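Local coordinates for polycomb protein Pcl (Drosophila melanogaster, PDB 5OQD) that helps establish early embryonic repression of homeotic genes within an Esc/E(z) histone H3 methyltransferase complex, here represented by the protein's second PHD finger and winged-helix domain, at residues Arg87-Trp92 with Pro130-Trp135; Phe38-Leu43 with Leu64-Met69; His97-Tyr101 with Leu173-Pro179. All coordinates share one frame; numbering follows the deposited sequence.

Interaction 1: Arg87-Trp92 with Pro130-Trp135; sequences RMQIEW and PICEKW
The indole of Trp135 receives Trp92 NE1 over the centre of one face, 3.1 Å from Trp135 CD2. The two five-membered rings are oblique, with centroids 3.9 Å apart and planes at 49°. In turn, Trp135 CZ3 lies in the plane of the Trp92 ring, at its edge. Ile131 CD1 approaches the Trp92 ring obliquely. The guanidinium of Arg87 carries Pro130 CG over one face, 3.4 Å above its plane and offset toward the rim. The Arg87 chain bends at chi2 (109°) and chi3 (-99°), which lays the guanidinium over Pro130, while its polar end goes to Asp68 and Phe70 O.

The backbones are joined by one straight bond, Ile90 N to Pro130 O at 2.9 Å. Glu91 OE1 links the two tryptophans, accepting from Trp92 N at 2.9 Å and weakly from Trp135 NE1 at 3.4 Å. Cys132 is the N-cap of helix 133-136, and its SG, 3.4 Å from Trp135 N, accepts the capping bond.

Trp92 also packs on Leu143 and Leu147 of helix 140-153. The contact is partly buried: the connection from strand 84-87 to helix 92-104 packs on the loop and N-terminus of helix 133-136, in the winged-helix part.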
ATOM      1  N   ARG B  87      -0.051  10.668   4.506  1.00 56.43           N
ATOM      2  CA  ARG B  87       0.127   9.231   4.655  1.00 58.80           C
ATOM      3  C   ARG B  87      -1.099   8.581   5.289  1.00 55.56           C
ATOM      4  O   ARG B  87      -1.597   9.045   6.315  1.00 61.83           O
ATOM      5  CB  ARG B  87       1.372   8.940   5.492  1.00 45.50           C
ATOM      6  CG  ARG B  87       1.527   7.489   5.915  1.00 51.89           C
ATOM      7  CD  ARG B  87       2.661   6.800   5.175  1.00 46.96           C
ATOM      8  NE  ARG B  87       2.178   6.007   4.049  1.00 54.86           N
ATOM      9  CZ  ARG B  87       2.875   5.037   3.468  1.00 57.75           C
ATOM     10  NH1 ARG B  87       4.090   4.737   3.906  1.00 52.66           N
ATOM     11  NH2 ARG B  87       2.358   4.365   2.448  1.00 59.01           N
ATOM     12  N   MET B  88      -1.582   7.507   4.672  1.00 47.94           N
ATOM     13  CA  MET B  88      -2.715   6.760   5.210  1.00 56.32           C
ATOM     14  C   MET B  88      -2.278   5.845   6.348  1.00 53.81           C
ATOM     15  O   MET B  88      -1.125   5.417   6.407  1.00 53.69           O
ATOM     16  CB  MET B  88      -3.385   5.925   4.117  1.00 57.18           C
ATOM     17  CG  MET B  88      -4.030   6.719   2.995  1.00 58.50           C
ATOM     18  SD  MET B  88      -4.708   5.616   1.737  1.00 64.66           S
ATOM     19  CE  MET B  88      -5.455   6.787   0.611  1.00 56.76           C
ATOM     20  N   GLN B  89      -3.205   5.551   7.254  1.00 53.31           N
ATOM     21  CA  GLN B  89      -2.973   4.537   8.273  1.00 53.53           C
ATOM     22  C   GLN B  89      -3.495   3.205   7.752  1.00 49.23           C
ATOM     23  O   GLN B  89      -4.678   3.078   7.430  1.00 57.38           O
ATOM     24  CB  GLN B  89      -3.648   4.913   9.593  1.00 55.64           C
ATOM     25  CG  GLN B  89      -3.324   3.977  10.746  1.00 62.61           C
ATOM     26  CD  GLN B  89      -3.770   4.530  12.088  1.00 66.45           C
ATOM     27  OE1 GLN B  89      -4.954   4.502  12.423  1.00 67.72           O
ATOM     28  NE2 GLN B  89      -2.820   5.041  12.861  1.00 68.73           N
ATOM     29  N   ILE B  90      -2.619   2.214   7.685  1.00 53.87           N
ATOM     30  CA  ILE B  90      -2.933   0.953   7.040  1.00 55.01           C
ATOM     31  C   ILE B  90      -3.072  -0.205   8.011  1.00 51.53           C
ATOM     32  O   ILE B  90      -2.449  -0.231   9.056  1.00 56.90           O
ATOM     33  CB  ILE B  90      -1.882   0.585   5.984  1.00 51.22           C
ATOM     34  CG1 ILE B  90      -0.586   0.156   6.654  1.00 39.80           C
ATOM     35  CG2 ILE B  90      -1.631   1.756   5.061  1.00 46.95           C
ATOM     36  CD1 ILE B  90       0.273  -0.711   5.775  1.00 44.96           C
ATOM     37  N   GLU B  91      -3.940  -1.138   7.658  1.00 52.37           N
ATOM     38  CA  GLU B  91      -4.165  -2.355   8.418  1.00 49.23           C
ATOM     39  C   GLU B  91      -3.184  -3.485   8.108  1.00 53.33           C
ATOM     40  O   GLU B  91      -2.350  -3.376   7.219  1.00 49.63           O
ATOM     41  CB  GLU B  91      -5.604  -2.829   8.258  1.00 48.90           C
ATOM     42  CG  GLU B  91      -6.493  -2.437   9.424  1.00 66.96           C
ATOM     43  CD  GLU B  91      -6.477  -3.461  10.545  1.00 93.98           C
ATOM     44  OE1 GLU B  91      -5.415  -4.064  10.793  1.00 70.15           O
ATOM     45  OE2 GLU B  91      -7.531  -3.668  11.177  1.00 82.99           O
ATOM     46  N   TRP B  92      -3.300  -4.568   8.867  1.00 46.91           N
ATOM     47  CA  TRP B  92      -2.443  -5.738   8.723  1.00 43.33           C
ATOM     48  C   TRP B  92      -2.553  -6.381   7.351  1.00 40.72           C
ATOM     49  O   TRP B  92      -1.579  -6.879   6.825  1.00 44.85           O
ATOM     50  CB  TRP B  92      -2.735  -6.762   9.819  1.00 40.41           C
ATOM     51  CG  TRP B  92      -2.138  -6.380  11.117  1.00 54.13           C
ATOM     52  CD1 TRP B  92      -2.789  -6.181  12.289  1.00 53.97           C
ATOM     53  CD2 TRP B  92      -0.759  -6.122  11.375  1.00 53.96           C
ATOM     54  NE1 TRP B  92      -1.904  -5.818  13.263  1.00 50.33           N
ATOM     55  CE2 TRP B  92      -0.647  -5.778  12.725  1.00 53.28           C
ATOM     56  CE3 TRP B  92       0.393  -6.149  10.593  1.00 55.38           C
ATOM     57  CZ2 TRP B  92       0.565  -5.462  13.310  1.00 62.76           C
ATOM     58  CZ3 TRP B  92       1.591  -5.840  11.177  1.00 51.83           C
ATOM     59  CH2 TRP B  92       1.672  -5.500  12.519  1.00 49.75           C
ATOM     60  N   PRO B 130       3.221   2.544   8.159  1.00 67.99           N
ATOM     61  CA  PRO B 130       2.251   3.493   8.718  1.00 73.02           C
ATOM     62  C   PRO B 130       1.094   2.806   9.441  1.00 64.68           C
ATOM     63  O   PRO B 130      -0.019   2.756   8.917  1.00 58.19           O
ATOM     64  CB  PRO B 130       1.749   4.238   7.483  1.00 51.71           C
ATOM     65  CG  PRO B 130       1.863   3.241   6.384  1.00 54.27           C
ATOM     66  CD  PRO B 130       3.080   2.409   6.698  1.00 63.27           C
ATOM     67  N   ILE B 131       1.357   2.284  10.634  1.00 68.83           N
ATOM     68  CA  ILE B 131       0.318   1.645  11.434  1.00 66.41           C
ATOM     69  C   ILE B 131       0.209   2.300  12.807  1.00 62.94           C
ATOM     70  O   ILE B 131       1.059   3.106  13.186  1.00 63.99           O
ATOM     71  CB  ILE B 131       0.580   0.137  11.607  1.00 66.94           C
ATOM     72  CG1 ILE B 131       1.921  -0.094  12.307  1.00 78.23           C
ATOM     73  CG2 ILE B 131       0.548  -0.571  10.261  1.00 54.10           C
ATOM     74  CD1 ILE B 131       2.330  -1.550  12.384  1.00 78.27           C
ATOM     75  N   CYS B 132      -0.836   1.950  13.548  1.00 70.74           N
ATOM     76  CA  CYS B 132      -1.060   2.520  14.872  1.00 72.53           C
ATOM     77  C   CYS B 132       0.001   2.052  15.864  1.00 74.48           C
ATOM     78  O   CYS B 132       0.733   1.097  15.604  1.00 67.19           O
ATOM     79  CB  CYS B 132      -2.457   2.159  15.384  1.00 62.81           C
ATOM     80  SG  CYS B 132      -2.748   0.389  15.598  1.00 86.14           S
ATOM     81  N   GLU B 133       0.122   2.741  16.990  1.00 75.88           N
ATOM     82  CA  GLU B 133       1.110   2.362  17.994  1.00 84.49           C
ATOM     83  C   GLU B 133       0.805   0.976  18.558  1.00 85.93           C
ATOM     84  O   GLU B 133       1.693   0.196  18.861  1.00 81.91           O
ATOM     85  CB  GLU B 133       1.226   3.414  19.094  1.00 91.26           C
ATOM     86  CG  GLU B 133       2.663   3.734  19.487  1.00 94.71           C
ATOM     87  CD  GLU B 133       3.471   4.339  18.346  1.00100.69           C
ATOM     88  OE1 GLU B 133       4.300   3.623  17.744  1.00 93.30           O
ATOM     89  OE2 GLU B 133       3.290   5.539  18.054  1.00 98.69           O
ATOM     90  N   LYS B 134      -0.470   0.682  18.712  1.00 78.59           N
ATOM     91  CA  LYS B 134      -0.866  -0.612  19.250  1.00 77.86           C
ATOM     92  C   LYS B 134      -0.321  -1.747  18.391  1.00 80.34           C
ATOM     93  O   LYS B 134       0.181  -2.743  18.908  1.00 89.63           O
ATOM     94  CB  LYS B 134      -2.389  -0.710  19.352  1.00 82.13           C
ATOM     95  N   TRP B 135      -0.463  -1.605  17.077  1.00 80.38           N
ATOM     96  CA  TRP B 135       0.101  -2.559  16.131  1.00 83.25           C
ATOM     97  C   TRP B 135       1.624  -2.562  16.199  1.00 81.35           C
ATOM     98  O   TRP B 135       2.261  -3.613  16.121  1.00 79.71           O
ATOM     99  CB  TRP B 135      -0.362  -2.240  14.708  1.00 75.91           C
ATOM    100  CG  TRP B 135      -1.778  -2.646  14.435  1.00 77.03           C
ATOM    101  CD1 TRP B 135      -2.560  -2.239  13.393  1.00 78.58           C
ATOM    102  CD2 TRP B 135      -2.582  -3.538  15.215  1.00 78.20           C
ATOM    103  NE1 TRP B 135      -3.801  -2.823  13.476  1.00 74.15           N
ATOM    104  CE2 TRP B 135      -3.840  -3.625  14.586  1.00 82.31           C
ATOM    105  CE3 TRP B 135      -2.361  -4.271  16.385  1.00 79.36           C
ATOM    106  CZ2 TRP B 135      -4.873  -4.416  15.087  1.00 83.77           C
ATOM    107  CZ3 TRP B 135      -3.387  -5.056  16.880  1.00 86.70           C
ATOM    108  CH2 TRP B 135      -4.627  -5.122  16.232  1.00 80.76           C
TER

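Interaction 2: Phe38-Leu43 with Leu64-Met69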
ATOM      1  N   PHE B  38       2.993   2.463 -11.817  1.00 80.39           N
ATOM      2  CA  PHE B  38       2.113   2.807 -10.703  1.00 73.69           C
ATOM      3  C   PHE B  38       2.642   2.303  -9.365  1.00 78.26           C
ATOM      4  O   PHE B  38       2.670   3.040  -8.380  1.00 77.89           O
ATOM      5  CB  PHE B  38       0.711   2.249 -10.945  1.00 69.69           C
ATOM      6  CG  PHE B  38       0.072   2.745 -12.206  1.00 73.52           C
ATOM      7  CD1 PHE B  38      -0.377   4.050 -12.299  1.00 71.95           C
ATOM      8  CD2 PHE B  38      -0.084   1.907 -13.297  1.00 78.80           C
ATOM      9  CE1 PHE B  38      -0.965   4.510 -13.456  1.00 67.10           C
ATOM     10  CE2 PHE B  38      -0.673   2.363 -14.456  1.00 78.50           C
ATOM     11  CZ  PHE B  38      -1.115   3.665 -14.534  1.00 70.42           C
ATOM     12  N   ASP B  39       3.064   1.043  -9.336  1.00 80.07           N
ATOM     13  CA  ASP B  39       3.555   0.432  -8.107  1.00 79.24           C
ATOM     14  C   ASP B  39       5.023   0.764  -7.860  1.00 76.08           C
ATOM     15  O   ASP B  39       5.678   0.134  -7.029  1.00 77.61           O
ATOM     16  CB  ASP B  39       3.358  -1.085  -8.156  1.00 74.94           C
ATOM     17  CG  ASP B  39       3.977  -1.714  -9.389  1.00 81.01           C
ATOM     18  OD1 ASP B  39       4.078  -1.020 -10.424  1.00 83.50           O
ATOM     19  OD2 ASP B  39       4.362  -2.900  -9.323  1.00 84.23           O
ATOM     20  N   HIS B  40       5.536   1.758  -8.578  1.00 85.43           N
ATOM     21  CA  HIS B  40       6.929   2.161  -8.428  1.00 86.41           C
ATOM     22  C   HIS B  40       7.064   3.678  -8.318  1.00 79.29           C
ATOM     23  O   HIS B  40       7.391   4.354  -9.296  1.00 84.88           O
ATOM     24  CB  HIS B  40       7.765   1.640  -9.599  1.00 90.69           C
ATOM     25  CG  HIS B  40       9.235   1.606  -9.323  1.00100.60           C
ATOM     26  ND1 HIS B  40      10.166   1.290 -10.288  1.00106.95           N
ATOM     27  CD2 HIS B  40       9.934   1.840  -8.187  1.00 96.35           C
ATOM     28  CE1 HIS B  40      11.376   1.335  -9.760  1.00108.51           C
ATOM     29  NE2 HIS B  40      11.264   1.666  -8.487  1.00103.86           N
ATOM     30  N   ASN B  41       6.804   4.199  -7.119  1.00 76.91           N
ATOM     31  CA  ASN B  41       6.952   5.621  -6.815  1.00 80.93           C
ATOM     32  C   ASN B  41       6.147   6.548  -7.725  1.00 80.42           C
ATOM     33  O   ASN B  41       6.701   7.452  -8.350  1.00 67.11           O
ATOM     34  CB  ASN B  41       8.430   6.020  -6.862  1.00 83.01           C
ATOM     35  CG  ASN B  41       9.240   5.375  -5.757  1.00 81.50           C
ATOM     36  OD1 ASN B  41       9.248   5.848  -4.621  1.00 79.62           O
ATOM     37  ND2 ASN B  41       9.927   4.287  -6.084  1.00 86.46           N
ATOM     38  N   MET B  42       4.840   6.317  -7.792  1.00 78.10           N
ATOM     39  CA  MET B  42       3.935   7.216  -8.503  1.00 69.85           C
ATOM     40  C   MET B  42       2.634   7.395  -7.729  1.00 67.46           C
ATOM     41  O   MET B  42       2.077   6.431  -7.205  1.00 73.13           O
ATOM     42  CB  MET B  42       3.639   6.699  -9.912  1.00 75.02           C
ATOM     43  CG  MET B  42       4.775   6.886 -10.902  1.00 81.89           C
ATOM     44  SD  MET B  42       4.245   6.625 -12.602  1.00 82.42           S
ATOM     45  CE  MET B  42       3.213   8.070 -12.856  1.00 65.60           C
ATOM     46  N   LEU B  43       2.157   8.632  -7.657  1.00 59.72           N
ATOM     47  CA  LEU B  43       0.902   8.921  -6.976  1.00 45.41           C
ATOM     48  C   LEU B  43      -0.075   9.637  -7.901  1.00 60.82           C
ATOM     49  O   LEU B  43       0.330  10.324  -8.840  1.00 56.29           O
ATOM     50  CB  LEU B  43       1.152   9.757  -5.719  1.00 43.27           C
ATOM     51  CG  LEU B  43       1.952   9.086  -4.599  1.00 54.89           C
ATOM     52  CD1 LEU B  43       2.090  10.017  -3.406  1.00 52.69           C
ATOM     53  CD2 LEU B  43       1.308   7.770  -4.187  1.00 46.93           C
ATOM     54  N   LEU B  64       9.923   4.101  -1.426  1.00 83.11           N
ATOM     55  CA  LEU B  64       8.625   3.474  -1.260  1.00 75.20           C
ATOM     56  C   LEU B  64       8.682   2.006  -1.613  1.00 77.29           C
ATOM     57  O   LEU B  64       9.131   1.644  -2.693  1.00 68.75           O
ATOM     58  CB  LEU B  64       7.597   4.156  -2.153  1.00 71.02           C
ATOM     59  CG  LEU B  64       6.934   5.417  -1.614  1.00 71.07           C
ATOM     60  CD1 LEU B  64       5.759   5.805  -2.492  1.00 65.85           C
ATOM     61  CD2 LEU B  64       6.495   5.229  -0.175  1.00 67.72           C
ATOM     62  N   LEU B  65       8.199   1.164  -0.708  1.00 71.09           N
ATOM     63  CA  LEU B  65       8.116  -0.266  -0.978  1.00 67.93           C
ATOM     64  C   LEU B  65       7.209  -0.503  -2.176  1.00 67.32           C
ATOM     65  O   LEU B  65       6.233   0.221  -2.372  1.00 62.45           O
ATOM     66  CB  LEU B  65       7.599  -1.027   0.246  1.00 75.84           C
ATOM     67  CG  LEU B  65       8.633  -1.413   1.305  1.00 80.48           C
ATOM     68  CD1 LEU B  65       7.947  -1.831   2.595  1.00 83.78           C
ATOM     69  CD2 LEU B  65       9.525  -2.531   0.789  1.00 86.52           C
ATOM     70  N   ARG B  66       7.538  -1.508  -2.979  1.00 66.52           N
ATOM     71  CA  ARG B  66       6.791  -1.773  -4.202  1.00 65.49           C
ATOM     72  C   ARG B  66       5.353  -2.168  -3.887  1.00 69.21           C
ATOM     73  O   ARG B  66       5.106  -3.172  -3.219  1.00 82.31           O
ATOM     74  CB  ARG B  66       7.480  -2.863  -5.024  1.00 68.32           C
ATOM     75  CG  ARG B  66       7.270  -2.723  -6.521  1.00 79.54           C
ATOM     76  CD  ARG B  66       8.180  -3.653  -7.304  1.00 88.06           C
ATOM     77  NE  ARG B  66       8.246  -3.279  -8.715  1.00 93.08           N
ATOM     78  CZ  ARG B  66       7.395  -3.706  -9.642  1.00 92.49           C
ATOM     79  NH1 ARG B  66       6.407  -4.526  -9.311  1.00 78.91           N
ATOM     80  NH2 ARG B  66       7.533  -3.310 -10.900  1.00 92.56           N
ATOM     81  N   GLY B  67       4.408  -1.362  -4.361  1.00 66.09           N
ATOM     82  CA  GLY B  67       2.999  -1.603  -4.112  1.00 64.72           C
ATOM     83  C   GLY B  67       2.421  -0.651  -3.084  1.00 53.46           C
ATOM     84  O   GLY B  67       1.204  -0.508  -2.970  1.00 51.76           O
ATOM     85  N   ASP B  68       3.294   0.036  -2.359  1.00 50.67           N
ATOM     86  CA  ASP B  68       2.856   0.908  -1.284  1.00 49.86           C
ATOM     87  C   ASP B  68       2.529   2.288  -1.810  1.00 54.63           C
ATOM     88  O   ASP B  68       3.404   3.099  -2.054  1.00 63.13           O
ATOM     89  CB  ASP B  68       3.952   1.012  -0.231  1.00 48.59           C
ATOM     90  CG  ASP B  68       3.594   1.946   0.892  1.00 56.00           C
ATOM     91  OD1 ASP B  68       2.477   2.476   0.887  1.00 56.37           O
ATOM     92  OD2 ASP B  68       4.427   2.148   1.790  1.00 55.03           O
ATOM     93  N   MET B  69       1.244   2.542  -1.976  1.00 48.75           N
ATOM     94  CA  MET B  69       0.767   3.813  -2.479  1.00 54.27           C
ATOM     95  C   MET B  69      -0.217   4.453  -1.527  1.00 55.84           C
ATOM     96  O   MET B  69      -1.074   5.215  -1.945  1.00 61.40           O
ATOM     97  CB  MET B  69       0.127   3.640  -3.845  1.00 51.33           C
ATOM     98  CG  MET B  69       1.132   3.435  -4.955  1.00 63.63           C
ATOM     99  SD  MET B  69       0.408   2.632  -6.390  1.00112.75           S
ATOM    100  CE  MET B  69      -0.895   3.782  -6.819  1.00 63.94           C
TER
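Asp39 and Arg66 carry the charged part of this contact. Asp39 OD2 makes a salt bridge to Arg66 NH1 at 2.6 Å. The carboxylate does not meet the guanidinium in a shared plane. It sits over one face, offset toward the rim, and the two planes are 76° apart. The Arg66 chain is extended from CG to NE, which carries the guanidinium past the Asp39 carbonyl to the carboxylate. Asp39 OD2 is probably also hydrogen-bonded to Tyr101 OH, at a separation too short to be taken literally.

The backbone link is weaker. Gly67 N donates to Asp39 O at 3.3 Å in a weak bond, and Arg66 CA makes a CA-H...O contact with the same oxygen. Leu65 to Asp68 form a type II beta turn, closed by Asp68 N to Leu65 O at 2.9 Å. Gly67 has positive phi (105°), and its backbone angles favour glycine.

The remaining contacts are by packing. Met69 lays its sulfur by the carbonyl of Phe38, while its CG lies 3.9 Å from Met42 O. Leu43 CD2 approaches Met69 CB at 4.3 Å. Asn41 OD1 rests 3.4 Å from Leu64 CB.

Both segments belong to the PHD-type finger. Strand 42-44 pairs with strand 51-53, whose Trp51 touches Met42 and Met69. Leu43 and Leu64 pack on Phe71 of strand 71-74, and Leu65 and Asp68 lie against Ile98 of helix 92-104.

Interaction 3: His97-Tyr101 with Leu173-Pro179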
ATOM      1  N   HIS B  97      -0.122  -7.857   2.262  1.00 47.70           N
ATOM      2  CA  HIS B  97      -0.153  -7.767   0.807  1.00 43.02           C
ATOM      3  C   HIS B  97       1.127  -7.115   0.293  1.00 41.58           C
ATOM      4  O   HIS B  97       1.689  -7.550  -0.709  1.00 49.08           O
ATOM      5  CB  HIS B  97      -1.382  -6.986   0.331  1.00 44.85           C
ATOM      6  CG  HIS B  97      -1.708  -7.197  -1.114  1.00 48.37           C
ATOM      7  ND1 HIS B  97      -2.998  -7.375  -1.568  1.00 51.91           N
ATOM      8  CD2 HIS B  97      -0.913  -7.260  -2.209  1.00 45.80           C
ATOM      9  CE1 HIS B  97      -2.982  -7.542  -2.879  1.00 49.29           C
ATOM     10  NE2 HIS B  97      -1.729  -7.478  -3.292  1.00 44.21           N
ATOM     11  N   ILE B  98       1.580  -6.074   0.986  1.00 44.90           N
ATOM     12  CA  ILE B  98       2.843  -5.417   0.658  1.00 52.59           C
ATOM     13  C   ILE B  98       4.005  -6.398   0.788  1.00 55.32           C
ATOM     14  O   ILE B  98       4.891  -6.446  -0.067  1.00 59.94           O
ATOM     15  CB  ILE B  98       3.095  -4.192   1.563  1.00 52.33           C
ATOM     16  CG1 ILE B  98       2.207  -3.021   1.137  1.00 45.20           C
ATOM     17  CG2 ILE B  98       4.559  -3.774   1.517  1.00 44.21           C
ATOM     18  CD1 ILE B  98       2.317  -1.814   2.047  1.00 45.53           C
ATOM     19  N   ALA B  99       3.985  -7.186   1.858  1.00 50.67           N
ATOM     20  CA  ALA B  99       5.031  -8.170   2.111  1.00 52.66           C
ATOM     21  C   ALA B  99       5.102  -9.211   0.999  1.00 51.04           C
ATOM     22  O   ALA B  99       6.171  -9.472   0.452  1.00 58.84           O
ATOM     23  CB  ALA B  99       4.804  -8.847   3.457  1.00 50.78           C
ATOM     24  N   LEU B 100       3.955  -9.795   0.665  1.00 48.82           N
ATOM     25  CA  LEU B 100       3.894 -10.843  -0.348  1.00 49.55           C
ATOM     26  C   LEU B 100       4.174 -10.312  -1.752  1.00 64.47           C
ATOM     27  O   LEU B 100       4.655 -11.046  -2.615  1.00 70.65           O
ATOM     28  CB  LEU B 100       2.527 -11.529  -0.313  1.00 45.24           C
ATOM     29  CG  LEU B 100       2.226 -12.350   0.944  1.00 52.47           C
ATOM     30  CD1 LEU B 100       0.797 -12.862   0.927  1.00 46.87           C
ATOM     31  CD2 LEU B 100       3.205 -13.505   1.070  1.00 55.51           C
ATOM     32  N   TYR B 101       3.872  -9.037  -1.978  1.00 61.36           N
ATOM     33  CA  TYR B 101       4.067  -8.429  -3.291  1.00 62.98           C
ATOM     34  C   TYR B 101       5.541  -8.141  -3.560  1.00 68.81           C
ATOM     35  O   TYR B 101       6.030  -8.343  -4.671  1.00 73.75           O
ATOM     36  CB  TYR B 101       3.246  -7.142  -3.409  1.00 59.69           C
ATOM     37  CG  TYR B 101       3.229  -6.539  -4.795  1.00 60.52           C
ATOM     38  CD1 TYR B 101       2.505  -7.129  -5.823  1.00 57.08           C
ATOM     39  CD2 TYR B 101       3.925  -5.370  -5.072  1.00 64.67           C
ATOM     40  CE1 TYR B 101       2.484  -6.576  -7.088  1.00 60.30           C
ATOM     41  CE2 TYR B 101       3.907  -4.809  -6.335  1.00 63.53           C
ATOM     42  CZ  TYR B 101       3.186  -5.416  -7.339  1.00 62.19           C
ATOM     43  OH  TYR B 101       3.166  -4.863  -8.599  1.00 84.43           O
ATOM     44  N   LEU B 173      -0.232 -14.637  -2.719  1.00 46.47           N
ATOM     45  CA  LEU B 173      -1.313 -13.879  -3.331  1.00 46.14           C
ATOM     46  C   LEU B 173      -2.057 -14.772  -4.312  1.00 50.50           C
ATOM     47  O   LEU B 173      -1.435 -15.478  -5.107  1.00 49.38           O
ATOM     48  CB  LEU B 173      -0.775 -12.635  -4.040  1.00 45.58           C
ATOM     49  CG  LEU B 173      -0.180 -11.530  -3.165  1.00 44.23           C
ATOM     50  CD1 LEU B 173       0.492 -10.474  -4.031  1.00 54.81           C
ATOM     51  CD2 LEU B 173      -1.255 -10.903  -2.298  1.00 42.34           C
ATOM     52  N   ARG B 174      -3.384 -14.755  -4.250  1.00 51.13           N
ATOM     53  CA  ARG B 174      -4.182 -15.587  -5.141  1.00 54.05           C
ATOM     54  C   ARG B 174      -4.090 -15.068  -6.568  1.00 60.52           C
ATOM     55  O   ARG B 174      -4.284 -15.813  -7.528  1.00 60.17           O
ATOM     56  CB  ARG B 174      -5.639 -15.640  -4.678  1.00 51.26           C
ATOM     57  CG  ARG B 174      -6.448 -16.743  -5.336  1.00 53.73           C
ATOM     58  CD  ARG B 174      -7.833 -16.863  -4.731  1.00 52.43           C
ATOM     59  NE  ARG B 174      -7.794 -17.174  -3.305  1.00 53.63           N
ATOM     60  CZ  ARG B 174      -7.668 -18.400  -2.808  1.00 57.60           C
ATOM     61  NH1 ARG B 174      -7.562 -19.441  -3.623  1.00 55.70           N
ATOM     62  NH2 ARG B 174      -7.645 -18.586  -1.497  1.00 54.16           N
ATOM     63  N   HIS B 175      -3.780 -13.785  -6.696  1.00 48.18           N
ATOM     64  CA  HIS B 175      -3.655 -13.151  -7.999  1.00 53.90           C
ATOM     65  C   HIS B 175      -2.446 -12.220  -8.031  1.00 64.15           C
ATOM     66  O   HIS B 175      -1.845 -11.934  -6.997  1.00 62.40           O
ATOM     67  CB  HIS B 175      -4.941 -12.401  -8.343  1.00 54.25           C
ATOM     68  CG  HIS B 175      -6.165 -13.264  -8.299  1.00 49.26           C
ATOM     69  ND1 HIS B 175      -6.590 -14.009  -9.377  1.00 54.83           N
ATOM     70  CD2 HIS B 175      -7.041 -13.516  -7.298  1.00 58.30           C
ATOM     71  CE1 HIS B 175      -7.682 -14.674  -9.047  1.00 60.41           C
ATOM     72  NE2 HIS B 175      -7.978 -14.393  -7.790  1.00 57.46           N
ATOM     73  N   SER B 176      -2.097 -11.752  -9.223  1.00 56.16           N
ATOM     74  CA  SER B 176      -0.839 -11.043  -9.442  1.00 63.53           C
ATOM     75  C   SER B 176      -0.823  -9.604  -8.926  1.00 60.15           C
ATOM     76  O   SER B 176       0.246  -9.031  -8.713  1.00 79.14           O
ATOM     77  CB  SER B 176      -0.503 -11.041 -10.935  1.00 71.70           C
ATOM     78  OG  SER B 176      -1.526 -10.407 -11.682  1.00 68.96           O
ATOM     79  N   GLY B 177      -2.004  -9.029  -8.728  1.00 52.02           N
ATOM     80  CA  GLY B 177      -2.128  -7.613  -8.427  1.00 64.96           C
ATOM     81  C   GLY B 177      -1.430  -7.096  -7.181  1.00 58.69           C
ATOM     82  O   GLY B 177      -1.097  -7.864  -6.281  1.00 63.56           O
ATOM     83  N   PRO B 178      -1.203  -5.774  -7.135  1.00 61.50           N
ATOM     84  CA  PRO B 178      -0.629  -5.026  -6.012  1.00 54.70           C
ATOM     85  C   PRO B 178      -1.659  -4.822  -4.899  1.00 45.95           C
ATOM     86  O   PRO B 178      -2.819  -5.180  -5.097  1.00 49.18           O
ATOM     87  CB  PRO B 178      -0.229  -3.696  -6.658  1.00 61.97           C
ATOM     88  CG  PRO B 178      -1.212  -3.515  -7.744  1.00 57.86           C
ATOM     89  CD  PRO B 178      -1.476  -4.895  -8.287  1.00 63.35           C
ATOM     90  N   PRO B 179      -1.241  -4.279  -3.739  1.00 44.91           N
ATOM     91  CA  PRO B 179      -2.181  -4.014  -2.642  1.00 45.27           C
ATOM     92  C   PRO B 179      -3.411  -3.211  -3.060  1.00 53.17           C
ATOM     93  O   PRO B 179      -3.301  -2.254  -3.826  1.00 54.67           O
ATOM     94  CB  PRO B 179      -1.334  -3.216  -1.651  1.00 39.20           C
ATOM     95  CG  PRO B 179       0.037  -3.742  -1.848  1.00 46.78           C
ATOM     96  CD  PRO B 179       0.155  -4.046  -3.321  1.00 49.82           C
TER
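His97 is the tightly packed centre of this contact, with its imidazole held between two C-H groups, a leucine methyl and the CA of Pro179. Leu173 CD2 lies over the centre of one face, 3.6 Å from the ring centroid. Pro179 CA lies over the centre of the opposite face, 3.4 Å from the centroid and nearly on the ring normal. Both are CH-pi contacts. At the ring edge, His97 NE2 donates to Gly177 O at 3.1 Å, with an N-H...O angle of 171°. The acceptor is in the imidazole plane, but the nitrogen stands 39° out of the carbonyl plane. With both faces covered and one nitrogen bonded, the ring has little room to rotate. His97 CG is anti to the backbone N (chi1 -163°), which directs the ring from the helix to the 173-179 loop.

Apolar groups extend this packed part. Ile98 CG1 meets Pro179 CG at 3.8 Å, and Leu100 CB meets Leu173 CG at 3.9 Å.

The side toward solvent is looser. Tyr101 lies side by side with exposed Pro178, whose CA is over one ring face, 4.0 Å from the centroid and offset toward the rim. Ser176 O approaches the ring at its edge, 3.7 Å from Tyr101 CE1. The hydroxyl probably bonds to Asp39, so the ring is not unanchored.

Within the winged-helix domain, the contact lays the loop that follows strand 170-173 along helix 92-104. Leu100 and Leu173 both touch Phe158 of strand 158-161, in the same sheet, and Leu100 also reaches Ile118 of helix 114-125.

In the fold
Interaction 2 lies within the PHD finger; interactions 1 and 3 lie on the winged-helix side. The touches between them join the two parts. Interactions 2 and 3 have centres about 13 Å apart and touch directly: Asp39 OD2 and Tyr101 OH are 2.4 Å apart, a probable hydrogen bond, and Gly67 O lies 3.6 Å from Pro179 CG. Interactions 1 and 2, with centres about 17 Å apart, meet through the salt bridge from Arg87 NH2 to Asp68 OD1, at 2.5 Å. Interactions 1 and 3 do not touch: their centres are about 18 Å apart and their nearest atoms about 4 Å, but Trp92 and His97 share helix 92-104. In interaction 2, the Met42 side chain is about 6 Å from a bound zinc ion.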